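Local atomic coordinates of PrgB (Enterococcus faecalis, PDB entry 6EVU), a protein that is an antigen I/II family adhesin that promotes aggregation, biofilm formation and conjugation through DNA binding and compaction, here represented by its adhesin domain. Residues A[211-216]-A[236-241]; A[284-289]-A[298-303]; A[196-201]-A[269-274]; A[170-175]-A[279-284]. All coordinates share one frame; numbering follows the deposited sequence.

Contact 1 (A[211-216]-A[236-241])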
loop_
_atom_site.group_PDB
_atom_site.type_symbol
_atom_site.label_atom_id
_atom_site.label_comp_id
_atom_site.label_asym_id
_atom_site.label_seq_id
_atom_site.Cartn_x
_atom_site.Cartn_y
_atom_site.Cartn_z
ATOM N N ALA A 211 -2.975 1.907 -12.800
ATOM C CA ALA A 211 -2.690 2.811 -11.687
ATOM C C ALA A 211 -2.733 2.048 -10.371
ATOM O O ALA A 211 -3.560 1.152 -10.208
ATOM C CB ALA A 211 -3.688 3.963 -11.592
ATOM N N GLU A 212 -1.825 2.413 -9.464
ATOM C CA GLU A 212 -1.918 2.028 -8.051
ATOM C C GLU A 212 -2.903 2.965 -7.350
ATOM O O GLU A 212 -2.942 4.176 -7.646
ATOM C CB GLU A 212 -0.541 2.049 -7.373
ATOM C CG GLU A 212 0.466 1.272 -8.172
ATOM C CD GLU A 212 1.704 0.874 -7.409
ATOM O OE1 GLU A 212 1.906 1.361 -6.275
ATOM O OE2 GLU A 212 2.522 0.114 -7.980
ATOM N N PHE A 213 -3.751 2.392 -6.480
ATOM C CA PHE A 213 -4.835 3.125 -5.812
ATOM C C PHE A 213 -4.953 2.718 -4.352
ATOM O O PHE A 213 -4.382 1.707 -3.913
ATOM C CB PHE A 213 -6.206 2.872 -6.494
ATOM C CG PHE A 213 -6.685 1.420 -6.404
ATOM C CD1 PHE A 213 -7.446 0.984 -5.326
ATOM C CD2 PHE A 213 -6.401 0.531 -7.441
ATOM C CE1 PHE A 213 -7.896 -0.313 -5.245
ATOM C CE2 PHE A 213 -6.871 -0.783 -7.391
ATOM C CZ PHE A 213 -7.604 -1.215 -6.300
ATOM N N VAL A 214 -5.724 3.519 -3.602
ATOM C CA VAL A 214 -6.316 3.127 -2.339
ATOM C C VAL A 214 -7.826 3.301 -2.425
ATOM O O VAL A 214 -8.331 4.049 -3.259
ATOM C CB VAL A 214 -5.730 3.946 -1.178
ATOM C CG1 VAL A 214 -4.270 3.575 -1.011
ATOM C CG2 VAL A 214 -5.897 5.529 -1.426
ATOM N N SER A 215 -8.556 2.567 -1.583
ATOM C CA SER A 215 -10.021 2.584 -1.645
ATOM C C SER A 215 -10.573 1.983 -0.357
ATOM O O SER A 215 -9.815 1.488 0.491
ATOM C CB SER A 215 -10.532 1.805 -2.860
ATOM O OG SER A 215 -10.207 0.438 -2.659
ATOM N N ASP A 216 -11.915 1.965 -0.255
ATOM C CA ASP A 216 -12.628 1.238 0.792
ATOM C C ASP A 216 -12.073 1.570 2.179
ATOM O O ASP A 216 -11.773 0.702 3.003
ATOM C CB ASP A 216 -12.603 -0.257 0.525
ATOM C CG ASP A 216 -13.111 -0.582 -0.854
ATOM O OD1 ASP A 216 -14.295 -0.305 -1.093
ATOM O OD2 ASP A 216 -12.308 -1.045 -1.697
ATOM N N ASP A 236 -15.220 5.409 -9.936
ATOM C CA ASP A 236 -15.334 4.046 -9.435
ATOM C C ASP A 236 -15.115 3.946 -7.926
ATOM O O ASP A 236 -15.079 2.826 -7.393
ATOM C CB ASP A 236 -14.365 3.122 -10.191
ATOM C CG ASP A 236 -12.909 3.590 -10.126
ATOM O OD1 ASP A 236 -12.530 4.186 -9.106
ATOM O OD2 ASP A 236 -12.143 3.339 -11.089
ATOM N N GLY A 237 -14.972 5.082 -7.224
ATOM C CA GLY A 237 -14.866 5.092 -5.782
ATOM C C GLY A 237 -13.455 4.946 -5.265
ATOM O O GLY A 237 -13.235 5.037 -4.050
ATOM N N LYS A 238 -12.493 4.745 -6.150
ATOM C CA LYS A 238 -11.100 4.585 -5.784
ATOM C C LYS A 238 -10.336 5.896 -5.965
ATOM O O LYS A 238 -10.756 6.809 -6.688
ATOM C CB LYS A 238 -10.459 3.484 -6.633
ATOM C CG LYS A 238 -11.181 2.117 -6.570
ATOM C CD LYS A 238 -10.663 1.221 -7.683
ATOM C CE LYS A 238 -11.669 0.091 -8.006
ATOM N NZ LYS A 238 -11.567 -0.364 -9.428
ATOM N N PHE A 239 -9.179 5.960 -5.337
ATOM C CA PHE A 239 -8.340 7.146 -5.339
ATOM C C PHE A 239 -7.060 6.795 -6.098
ATOM O O PHE A 239 -6.275 5.964 -5.631
ATOM C CB PHE A 239 -8.066 7.571 -3.899
ATOM C CG PHE A 239 -9.317 7.883 -3.080
ATOM C CD1 PHE A 239 -10.034 6.886 -2.430
ATOM C CD2 PHE A 239 -9.771 9.210 -2.948
ATOM C CE1 PHE A 239 -11.160 7.183 -1.640
ATOM C CE2 PHE A 239 -10.896 9.505 -2.170
ATOM C CZ PHE A 239 -11.596 8.503 -1.526
ATOM N N TYR A 240 -6.864 7.405 -7.266
ATOM C CA TYR A 240 -5.646 7.233 -8.040
ATOM C C TYR A 240 -5.547 8.326 -9.089
ATOM O O TYR A 240 -6.467 9.131 -9.273
ATOM C CB TYR A 240 -5.588 5.857 -8.715
ATOM C CG TYR A 240 -6.775 5.597 -9.620
ATOM C CD1 TYR A 240 -7.969 5.103 -9.103
ATOM C CD2 TYR A 240 -6.714 5.856 -10.983
ATOM C CE1 TYR A 240 -9.066 4.825 -9.906
ATOM C CE2 TYR A 240 -7.843 5.602 -11.829
ATOM C CZ TYR A 240 -9.014 5.072 -11.273
ATOM O OH TYR A 240 -10.116 4.808 -12.075
ATOM N N SER A 241 -4.415 8.346 -9.787
ATOM C CA SER A 241 -4.269 9.280 -10.898
ATOM C C SER A 241 -4.840 8.644 -12.149
ATOM O O SER A 241 -4.324 7.606 -12.596
ATOM C CB SER A 241 -2.820 9.676 -11.137
ATOM O OG SER A 241 -2.701 10.413 -12.369
HETATM O O HOH W 1 -2.506 6.576 -8.882
HETATM O O HOH W 2 -13.695 3.618 -1.419
#
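Lys-238 lays the apolar part of its side chain over the ring of Phe-213, with CD above the ring centre, 3.9 Å from the Phe-213 centroid, in a CH-pi contact. Phe-213 CG sits between the backbone N and the carbonyl carbon (chi1 65°), and the ring meets Lys-238 with its face. Beyond CG the lysine is extended, a shape that suits a residue greasy in the middle and charged at the tip; its NZ pairs with Asp-168. Ser-215 CB meets Lys-238 CG at 3.8 Å. Small Ala-211 brings its CB obliquely to Tyr-240 CD2, 3.6 Å away, and the side chains of Val-214 and Phe-239 cross at about a right angle, CG2 meeting CB. The backbones share one antiparallel hydrogen-bonded pair: Val-214 N gives to Phe-239 O at 3.2 Å, and Phe-239 N returns to Val-214 O at 2.9 Å. Beyond this pair, waters bridge Glu-212 O to Ser-241 N and Gly-237 O to Asp-216 N. Further out Asp-236 positions the second segment: OD1 accepts from Lys-238 N at 3.0 Å, and OD2 takes Tyr-240 OH at 2.7 Å, on the syn side but somewhat out of the carboxylate plane. Gly-237 turns with a positive phi (88°) that favours glycine. The arrangement is an Asx turn leading into a single antiparallel bridge on strand 211-215, which also pairs with strand 280-287 in the main sheet.

Contact 2 (A[284-289]-A[298-303])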
loop_
_atom_site.group_PDB
_atom_site.type_symbol
_atom_site.label_atom_id
_atom_site.label_comp_id
_atom_site.label_asym_id
_atom_site.label_seq_id
_atom_site.Cartn_x
_atom_site.Cartn_y
_atom_site.Cartn_z
ATOM N N PHE A 284 -5.674 -1.230 -0.598
ATOM C CA PHE A 284 -4.764 -0.688 -1.611
ATOM C C PHE A 284 -4.696 -1.670 -2.772
ATOM O O PHE A 284 -4.933 -2.862 -2.600
ATOM C CB PHE A 284 -3.349 -0.360 -1.036
ATOM C CG PHE A 284 -2.634 -1.578 -0.444
ATOM C CD1 PHE A 284 -1.824 -2.363 -1.228
ATOM C CD2 PHE A 284 -2.802 -1.894 0.899
ATOM C CE1 PHE A 284 -1.161 -3.476 -0.686
ATOM C CE2 PHE A 284 -2.117 -3.022 1.465
ATOM C CZ PHE A 284 -1.321 -3.802 0.635
ATOM N N GLY A 285 -4.293 -1.215 -3.946
ATOM C CA GLY A 285 -4.275 -2.149 -5.045
ATOM C C GLY A 285 -3.798 -1.546 -6.341
ATOM O O GLY A 285 -3.079 -0.531 -6.364
ATOM N N MET A 286 -4.078 -2.283 -7.399
ATOM C CA MET A 286 -3.712 -1.880 -8.748
ATOM C C MET A 286 -4.903 -2.110 -9.664
ATOM O O MET A 286 -5.517 -3.177 -9.614
ATOM C CB MET A 286 -2.497 -2.665 -9.263
ATOM C CG MET A 286 -1.385 -2.794 -8.213
ATOM S SD MET A 286 -0.057 -3.906 -8.832
ATOM C CE MET A 286 0.735 -2.831 -10.067
ATOM N N THR A 287 -5.192 -1.126 -10.534
ATOM C CA THR A 287 -6.306 -1.240 -11.470
ATOM C C THR A 287 -5.867 -0.946 -12.908
ATOM O O THR A 287 -5.105 -0.007 -13.169
ATOM C CB THR A 287 -7.465 -0.319 -11.080
ATOM O OG1 THR A 287 -8.567 -0.650 -11.920
ATOM C CG2 THR A 287 -7.085 1.181 -11.250
ATOM N N THR A 288 -6.263 -1.809 -13.827
ATOM C CA THR A 288 -6.062 -1.536 -15.245
ATOM C C THR A 288 -7.315 -0.960 -15.825
ATOM O O THR A 288 -7.517 -1.024 -17.050
ATOM C CB THR A 288 -5.686 -2.793 -16.021
ATOM O OG1 THR A 288 -6.707 -3.761 -15.808
ATOM C CG2 THR A 288 -4.309 -3.357 -15.561
ATOM N N LYS A 289 -8.219 -0.530 -14.953
ATOM C CA LYS A 289 -9.593 -0.188 -15.316
ATOM C C LYS A 289 -10.237 -1.276 -16.165
ATOM O O LYS A 289 -11.151 -1.005 -16.936
ATOM C CB LYS A 289 -9.657 1.169 -16.029
ATOM C CG LYS A 289 -9.436 2.348 -15.100
ATOM C CD LYS A 289 -9.322 3.655 -15.873
ATOM C CE LYS A 289 -10.428 4.618 -15.482
ATOM N NZ LYS A 289 -11.745 3.945 -15.654
ATOM N N SER A 298 0.462 -5.977 -12.059
ATOM C CA SER A 298 -0.106 -6.820 -11.024
ATOM C C SER A 298 0.851 -7.129 -9.864
ATOM O O SER A 298 0.595 -8.078 -9.106
ATOM C CB SER A 298 -0.646 -8.163 -11.632
ATOM O OG SER A 298 0.334 -8.778 -12.496
ATOM N N ALA A 299 1.912 -6.352 -9.665
ATOM C CA ALA A 299 2.660 -6.462 -8.421
ATOM C C ALA A 299 3.077 -5.065 -7.972
ATOM O O ALA A 299 3.469 -4.237 -8.791
ATOM C CB ALA A 299 3.925 -7.306 -8.602
ATOM N N GLN A 300 3.016 -4.839 -6.648
ATOM C CA GLN A 300 3.286 -3.490 -6.159
ATOM C C GLN A 300 4.004 -3.562 -4.816
ATOM O O GLN A 300 3.983 -4.569 -4.105
ATOM C CB GLN A 300 1.966 -2.701 -6.006
ATOM C CG GLN A 300 1.153 -3.188 -4.804
ATOM C CD GLN A 300 -0.280 -2.661 -4.838
ATOM O OE1 GLN A 300 -1.245 -3.400 -4.871
ATOM N NE2 GLN A 300 -0.411 -1.348 -4.790
ATOM N N TRP A 301 4.608 -2.412 -4.460
ATOM C CA TRP A 301 5.170 -2.229 -3.128
ATOM C C TRP A 301 4.252 -1.275 -2.390
ATOM O O TRP A 301 3.991 -0.186 -2.905
ATOM C CB TRP A 301 6.578 -1.637 -3.265
ATOM C CG TRP A 301 7.199 -1.224 -1.943
ATOM C CD1 TRP A 301 6.930 -1.750 -0.731
ATOM C CD2 TRP A 301 8.187 -0.194 -1.725
ATOM N NE1 TRP A 301 7.652 -1.127 0.258
ATOM C CE2 TRP A 301 8.434 -0.163 -0.331
ATOM C CE3 TRP A 301 8.843 0.728 -2.560
ATOM C CZ2 TRP A 301 9.356 0.753 0.234
ATOM C CZ3 TRP A 301 9.770 1.604 -1.997
ATOM C CH2 TRP A 301 9.983 1.623 -0.617
ATOM N N PHE A 302 3.760 -1.679 -1.222
ATOM C CA PHE A 302 2.946 -0.799 -0.383
ATOM C C PHE A 302 3.699 -0.595 0.926
ATOM O O PHE A 302 3.784 -1.503 1.743
ATOM C CB PHE A 302 1.538 -1.325 -0.093
ATOM C CG PHE A 302 0.739 -0.298 0.649
ATOM C CD1 PHE A 302 0.194 0.784 -0.068
ATOM C CD2 PHE A 302 0.712 -0.285 2.015
ATOM C CE1 PHE A 302 -0.491 1.790 0.576
ATOM C CE2 PHE A 302 0.033 0.774 2.711
ATOM C CZ PHE A 302 -0.552 1.793 1.985
ATOM N N ALA A 303 4.192 0.619 1.147
ATOM C CA ALA A 303 4.861 0.977 2.389
ATOM C C ALA A 303 3.900 1.755 3.278
ATOM O O ALA A 303 3.178 2.635 2.787
ATOM C CB ALA A 303 6.087 1.839 2.092
HETATM O O HOH W 3 -3.053 -5.025 -3.168
#
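The strands bearing Phe-284 and Phe-302 run roughly antiparallel, 149° between their directions, but their axes approach only to 7.6 Å and no backbone hydrogen bond joins them. They belong to two different sheets stacked face to face, so this is the interior of a beta-sandwich, and side chains do the joining. The rings of Phe-284 and Phe-302 form an offset stack with centroids 4.2 Å apart and planes at 12°; Phe-302 CB also lies over the Phe-284 face, 3.5 Å from CE1. Flat aromatic groups suit this place because they fill the gap between sheets by their faces. Gln-300 reaches across with both ends of its amide employed. NE2 gives a hydrogen bond to Gly-285 O at 3.2 Å, coming from above the carbonyl plane. OE1 accepts from a water at 3.0 Å that also donates to Phe-284 O, so both polar atoms of the buried amide have a partner, although the NE2 bond is strongly bent. Beside it Met-286 slides past Gln-300 in the opposite direction, its unbranched, flexible chain suiting a place against the backbone of Ser-298 and Ala-299: SD lies 3.2 Å from Ala-299 N, and a bend at chi3 (73°) carries CE to 3.3 Å from Ala-299 O.

Contact 3 (A[196-201]-A[269-274])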
loop_
_atom_site.group_PDB
_atom_site.type_symbol
_atom_site.label_atom_id
_atom_site.label_comp_id
_atom_site.label_asym_id
_atom_site.label_seq_id
_atom_site.Cartn_x
_atom_site.Cartn_y
_atom_site.Cartn_z
ATOM N N ALA A 196 0.243 8.066 5.767
ATOM C CA ALA A 196 0.534 8.449 4.400
ATOM C C ALA A 196 -0.039 7.431 3.421
ATOM O O ALA A 196 -0.059 6.221 3.676
ATOM C CB ALA A 196 2.038 8.536 4.191
ATOM N N LEU A 197 -0.456 7.912 2.261
ATOM C CA LEU A 197 -0.805 7.038 1.151
ATOM C C LEU A 197 0.073 7.624 0.062
ATOM O O LEU A 197 -0.223 8.707 -0.467
ATOM C CB LEU A 197 -2.291 7.085 0.805
ATOM C CG LEU A 197 -3.105 6.784 2.068
ATOM C CD1 LEU A 197 -4.496 7.308 1.953
ATOM C CD2 LEU A 197 -3.047 5.306 2.324
ATOM N N SER A 198 1.186 6.961 -0.220
ATOM C CA SER A 198 2.238 7.519 -1.048
ATOM C C SER A 198 2.520 6.651 -2.258
ATOM O O SER A 198 2.007 5.531 -2.387
ATOM C CB SER A 198 3.531 7.705 -0.245
ATOM O OG SER A 198 3.318 8.732 0.714
ATOM N N SER A 199 3.326 7.232 -3.146
ATOM C CA SER A 199 3.885 6.515 -4.273
ATOM C C SER A 199 2.778 5.844 -5.088
ATOM O O SER A 199 2.845 4.644 -5.442
ATOM C CB SER A 199 4.911 5.502 -3.768
ATOM O OG SER A 199 5.739 5.030 -4.806
ATOM N N LEU A 200 1.670 6.552 -5.327
ATOM C CA LEU A 200 0.587 5.907 -6.086
ATOM C C LEU A 200 0.766 6.319 -7.543
ATOM O O LEU A 200 0.157 7.276 -8.032
ATOM C CB LEU A 200 -0.802 6.248 -5.544
ATOM C CG LEU A 200 -1.012 5.857 -4.075
ATOM C CD1 LEU A 200 -2.328 6.408 -3.535
ATOM C CD2 LEU A 200 -0.969 4.325 -3.982
ATOM N N ASN A 201 1.669 5.615 -8.225
ATOM C CA ASN A 201 1.987 5.946 -9.604
ATOM C C ASN A 201 0.890 5.443 -10.545
ATOM O O ASN A 201 0.125 4.526 -10.234
ATOM C CB ASN A 201 3.306 5.313 -10.049
ATOM C CG ASN A 201 3.284 3.773 -9.942
ATOM O OD1 ASN A 201 3.182 3.227 -8.847
ATOM N ND2 ASN A 201 3.323 3.088 -11.079
ATOM N N PHE A 269 3.036 14.438 -5.643
ATOM C CA PHE A 269 2.294 14.222 -6.887
ATOM C C PHE A 269 1.490 12.936 -6.811
ATOM O O PHE A 269 0.405 12.834 -7.394
ATOM C CB PHE A 269 3.233 14.148 -8.100
ATOM C CG PHE A 269 3.785 15.487 -8.550
ATOM C CD1 PHE A 269 3.476 16.658 -7.874
ATOM C CD2 PHE A 269 4.611 15.561 -9.658
ATOM C CE1 PHE A 269 3.990 17.907 -8.313
ATOM C CE2 PHE A 269 5.121 16.787 -10.093
ATOM C CZ PHE A 269 4.811 17.955 -9.415
ATOM N N GLY A 270 2.005 11.942 -6.098
ATOM C CA GLY A 270 1.280 10.687 -6.008
ATOM C C GLY A 270 0.844 10.297 -4.612
ATOM O O GLY A 270 0.806 9.098 -4.302
ATOM N N SER A 271 0.413 11.257 -3.791
ATOM C CA SER A 271 0.082 10.973 -2.399
ATOM C C SER A 271 -1.289 11.497 -2.004
ATOM O O SER A 271 -1.905 12.356 -2.669
ATOM C CB SER A 271 1.130 11.538 -1.449
ATOM O OG SER A 271 2.411 11.116 -1.854
ATOM N N GLY A 272 -1.753 10.951 -0.887
ATOM C CA GLY A 272 -2.885 11.468 -0.149
ATOM C C GLY A 272 -2.595 11.266 1.322
ATOM O O GLY A 272 -1.530 10.762 1.692
ATOM N N VAL A 273 -3.570 11.611 2.149
ATOM C CA VAL A 273 -3.470 11.409 3.586
ATOM C C VAL A 273 -4.655 10.572 4.054
ATOM O O VAL A 273 -5.793 10.821 3.635
ATOM C CB VAL A 273 -3.420 12.751 4.330
ATOM C CG1 VAL A 273 -3.329 12.512 5.812
ATOM C CG2 VAL A 273 -2.223 13.555 3.795
ATOM N N GLY A 274 -4.376 9.556 4.867
ATOM C CA GLY A 274 -5.402 8.820 5.582
ATOM C C GLY A 274 -5.568 9.354 6.997
ATOM O O GLY A 274 -4.579 9.632 7.692
HETATM O O HOH W 4 1.261 11.209 2.025
#
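Gly-272 and Leu-197 exchange two backbone hydrogen bonds as an antiparallel hydrogen-bonded pair. Gly-272 N gives to Leu-197 O at 2.7 Å, in the carbonyl plane, whereas Leu-197 N reaches Gly-272 O at 3.1 Å from above its plane. A water donates to that same Gly-272 O at 2.8 Å, so two donors grip it. Farther along, Leu-200 N meets a lone pair of Gly-270 O at 2.9 Å, picking up the pairing after the chain has left the strand and turned through Ser-198 and Ser-199. Glycine suits position 270, since a CB there would press tightly on Leu-200 N. The packing is built round the other glycines: Leu-197 CG lies anti to the carbonyl carbon, beside the backbone N (chi1 -54°), and CD1 rests 3.7 Å from Gly-274 N, on backbone that carries no side chain of its own. From there Leu-197 also touches Val-214 and Phe-217. Leu-200 sets its CB 3.5 Å from Gly-270 O. The Ser-271 hydroxyl, 3.6 Å from Ser-198 OG, is bonded to Asn-309 and Ala-267. This is the end of an antiparallel ladder in the three-stranded sheet of strands 193-197, 272-276 and 221-225, with strand 193-197 running out into an inverse gamma turn centred on Leu-200.

Contact 4 (A[170-175]-A[279-284])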
loop_
_atom_site.group_PDB
_atom_site.type_symbol
_atom_site.label_atom_id
_atom_site.label_comp_id
_atom_site.label_asym_id
_atom_site.label_seq_id
_atom_site.Cartn_x
_atom_site.Cartn_y
_atom_site.Cartn_z
ATOM N N LYS A 170 -6.283 -6.187 -5.272
ATOM C CA LYS A 170 -6.740 -5.385 -4.127
ATOM C C LYS A 170 -6.615 -6.160 -2.822
ATOM O O LYS A 170 -6.971 -7.337 -2.762
ATOM C CB LYS A 170 -8.180 -4.872 -4.331
ATOM C CG LYS A 170 -8.524 -3.785 -3.272
ATOM C CD LYS A 170 -9.842 -3.102 -3.553
ATOM C CE LYS A 170 -11.032 -3.926 -3.109
ATOM N NZ LYS A 170 -12.361 -3.178 -3.347
ATOM N N THR A 171 -6.085 -5.498 -1.785
ATOM C CA THR A 171 -5.794 -6.071 -0.484
ATOM C C THR A 171 -6.319 -5.120 0.582
ATOM O O THR A 171 -6.024 -3.912 0.529
ATOM C CB THR A 171 -4.282 -6.273 -0.269
ATOM O OG1 THR A 171 -3.745 -7.066 -1.366
ATOM C CG2 THR A 171 -4.019 -6.977 1.038
ATOM N N ARG A 172 -7.024 -5.666 1.572
ATOM C CA ARG A 172 -7.422 -4.895 2.756
ATOM C C ARG A 172 -6.319 -5.001 3.799
ATOM O O ARG A 172 -5.745 -6.083 4.037
ATOM C CB ARG A 172 -8.760 -5.409 3.344
ATOM C CG ARG A 172 -9.194 -4.512 4.560
ATOM C CD ARG A 172 -10.689 -4.630 4.764
ATOM N NE ARG A 172 -11.002 -6.000 5.101
ATOM C CZ ARG A 172 -12.209 -6.554 5.013
ATOM N NH1 ARG A 172 -13.262 -5.855 4.572
ATOM N NH2 ARG A 172 -12.349 -7.829 5.365
ATOM N N LEU A 173 -5.977 -3.853 4.403
ATOM C CA LEU A 173 -5.001 -3.795 5.485
ATOM C C LEU A 173 -5.662 -3.153 6.702
ATOM O O LEU A 173 -6.188 -2.026 6.608
ATOM C CB LEU A 173 -3.734 -2.999 5.079
ATOM C CG LEU A 173 -2.718 -2.691 6.187
ATOM C CD1 LEU A 173 -2.194 -3.991 6.855
ATOM C CD2 LEU A 173 -1.562 -1.989 5.546
ATOM N N THR A 174 -5.666 -3.881 7.822
ATOM C CA THR A 174 -6.158 -3.349 9.103
ATOM C C THR A 174 -5.042 -3.479 10.113
ATOM O O THR A 174 -4.427 -4.544 10.226
ATOM C CB THR A 174 -7.371 -4.153 9.582
ATOM O OG1 THR A 174 -8.389 -4.176 8.562
ATOM C CG2 THR A 174 -7.895 -3.560 10.902
ATOM N N ILE A 175 -4.734 -2.382 10.834
ATOM C CA ILE A 175 -3.537 -2.301 11.678
ATOM C C ILE A 175 -3.957 -2.082 13.124
ATOM O O ILE A 175 -4.808 -1.234 13.407
ATOM C CB ILE A 175 -2.611 -1.163 11.216
ATOM C CG1 ILE A 175 -2.070 -1.467 9.812
ATOM C CG2 ILE A 175 -1.411 -0.931 12.232
ATOM C CD1 ILE A 175 -1.512 -0.246 9.044
ATOM N N ARG A 279 -9.477 2.556 14.717
ATOM C CA ARG A 279 -8.522 1.623 14.130
ATOM C C ARG A 279 -8.319 1.901 12.639
ATOM O O ARG A 279 -9.291 2.079 11.883
ATOM C CB ARG A 279 -9.042 0.182 14.345
ATOM C CG ARG A 279 -7.970 -0.911 14.006
ATOM C CD ARG A 279 -8.498 -2.323 14.343
ATOM N NE ARG A 279 -8.742 -2.510 15.778
ATOM C CZ ARG A 279 -9.827 -3.033 16.314
ATOM N NH1 ARG A 279 -10.864 -3.420 15.556
ATOM N NH2 ARG A 279 -9.883 -3.152 17.633
ATOM N N ILE A 280 -7.060 1.936 12.222
ATOM C CA ILE A 280 -6.704 2.123 10.813
ATOM C C ILE A 280 -7.148 0.931 9.985
ATOM O O ILE A 280 -6.808 -0.218 10.291
ATOM C CB ILE A 280 -5.187 2.305 10.668
ATOM C CG1 ILE A 280 -4.788 3.655 11.288
ATOM C CG2 ILE A 280 -4.764 2.204 9.190
ATOM C CD1 ILE A 280 -3.270 3.874 11.237
ATOM N N SER A 281 -7.809 1.198 8.877
ATOM C CA SER A 281 -8.201 0.091 7.984
ATOM C C SER A 281 -8.577 0.669 6.631
ATOM O O SER A 281 -9.317 1.650 6.577
ATOM C CB SER A 281 -9.379 -0.659 8.559
ATOM O OG SER A 281 -9.673 -1.818 7.763
ATOM N N PHE A 282 -8.041 0.114 5.556
ATOM C CA PHE A 282 -8.286 0.661 4.221
ATOM C C PHE A 282 -7.821 -0.399 3.235
ATOM O O PHE A 282 -7.231 -1.417 3.634
ATOM C CB PHE A 282 -7.542 1.985 4.002
ATOM C CG PHE A 282 -6.045 1.836 4.099
ATOM C CD1 PHE A 282 -5.404 1.822 5.321
ATOM C CD2 PHE A 282 -5.289 1.672 2.921
ATOM C CE1 PHE A 282 -4.034 1.612 5.416
ATOM C CE2 PHE A 282 -3.908 1.477 2.979
ATOM C CZ PHE A 282 -3.274 1.435 4.234
ATOM N N SER A 283 -8.101 -0.177 1.932
ATOM C CA SER A 283 -7.560 -1.108 0.927
ATOM C C SER A 283 -6.594 -0.438 -0.042
ATOM O O SER A 283 -6.669 0.776 -0.309
ATOM C CB SER A 283 -8.695 -1.785 0.134
ATOM O OG SER A 283 -9.450 -2.544 1.038
ATOM N N PHE A 284 -5.674 -1.230 -0.598
ATOM C CA PHE A 284 -4.764 -0.688 -1.611
ATOM C C PHE A 284 -4.696 -1.670 -2.772
ATOM O O PHE A 284 -4.933 -2.862 -2.600
ATOM C CB PHE A 284 -3.349 -0.360 -1.036
ATOM C CG PHE A 284 -2.634 -1.578 -0.444
ATOM C CD1 PHE A 284 -1.824 -2.363 -1.228
ATOM C CD2 PHE A 284 -2.802 -1.894 0.899
ATOM C CE1 PHE A 284 -1.161 -3.476 -0.686
ATOM C CE2 PHE A 284 -2.117 -3.022 1.465
ATOM C CZ PHE A 284 -1.321 -3.802 0.635
HETATM O O HOH W 3 -3.053 -5.025 -3.168
HETATM O O HOH W 5 -4.951 1.337 14.297
#
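Two neighbouring strands of the large antiparallel sheet meet here in a regular ladder, Thr-171 opposite Phe-284 and Leu-173 opposite Phe-282 as hydrogen-bonded pairs, Arg-172 opposite Ser-283 and Thr-174 opposite Ser-281 as non-hydrogen-bonded ones. Leu-173 N to Phe-282 O is short and almost straight, 2.8 Å with 177° at the hydrogen. At the far end Ile-175 N still gives to Ile-280 O, but the return bond is replaced by a water that links Ile-175 O to Ile-280 N. One face is mostly apolar. Thr-171 CB stands over the Phe-284 ring, offset toward its rim, while Leu-173 CB lies in the ring plane at the edge, 4.0 Å from Phe-284 CE2. Leu-173 CD2 comes obliquely to Phe-282 CZ, also at 4.0 Å, and Ile-175 CD1 meets Ile-280 CG2 at 4.1 Å; beta-branched isoleucines suit an extended strand. The exception is the Thr-171 hydroxyl, which donates to a water at 2.8 Å. The other face is polar: Thr-174 OG1 and Ser-281 OG share a hydrogen bond of 2.8 Å, a chi1 of -174° putting Ser-281 OG anti to its backbone N, where it meets the threonine. Arg-172 on this face pairs with Glu-134, and Lys-170 and Arg-279, at the ends of the ladder, with Asp-216 and Glu-184. Such a division implies amphipathic strands, greasy where they line the sandwich interior, with hydroxyls and charges on the other side.

In the fold
Strand 280-287 ties most of this together: contact 4 pairs one of its edges with strand 169-179, contact 2 sets its inward side chains against the facing sheet, and strand 211-215 of contact 1 lies along its other edge. Phe-284 serves contacts 2 and 4 at once, as does one water. Contacts 1 to 3 are buried, whereas contact 4 is only partly so. The chemistry differs accordingly: contact 4 is a continuous backbone ladder, contacts 1 and 3 are short pairings with waters or turns at their ends, and contact 2 has no strand pairing and rests on side chains, packed on each other and on the opposite backbone. Contact 3 adjoins contact 1 where Asn-201 meets Glu-212.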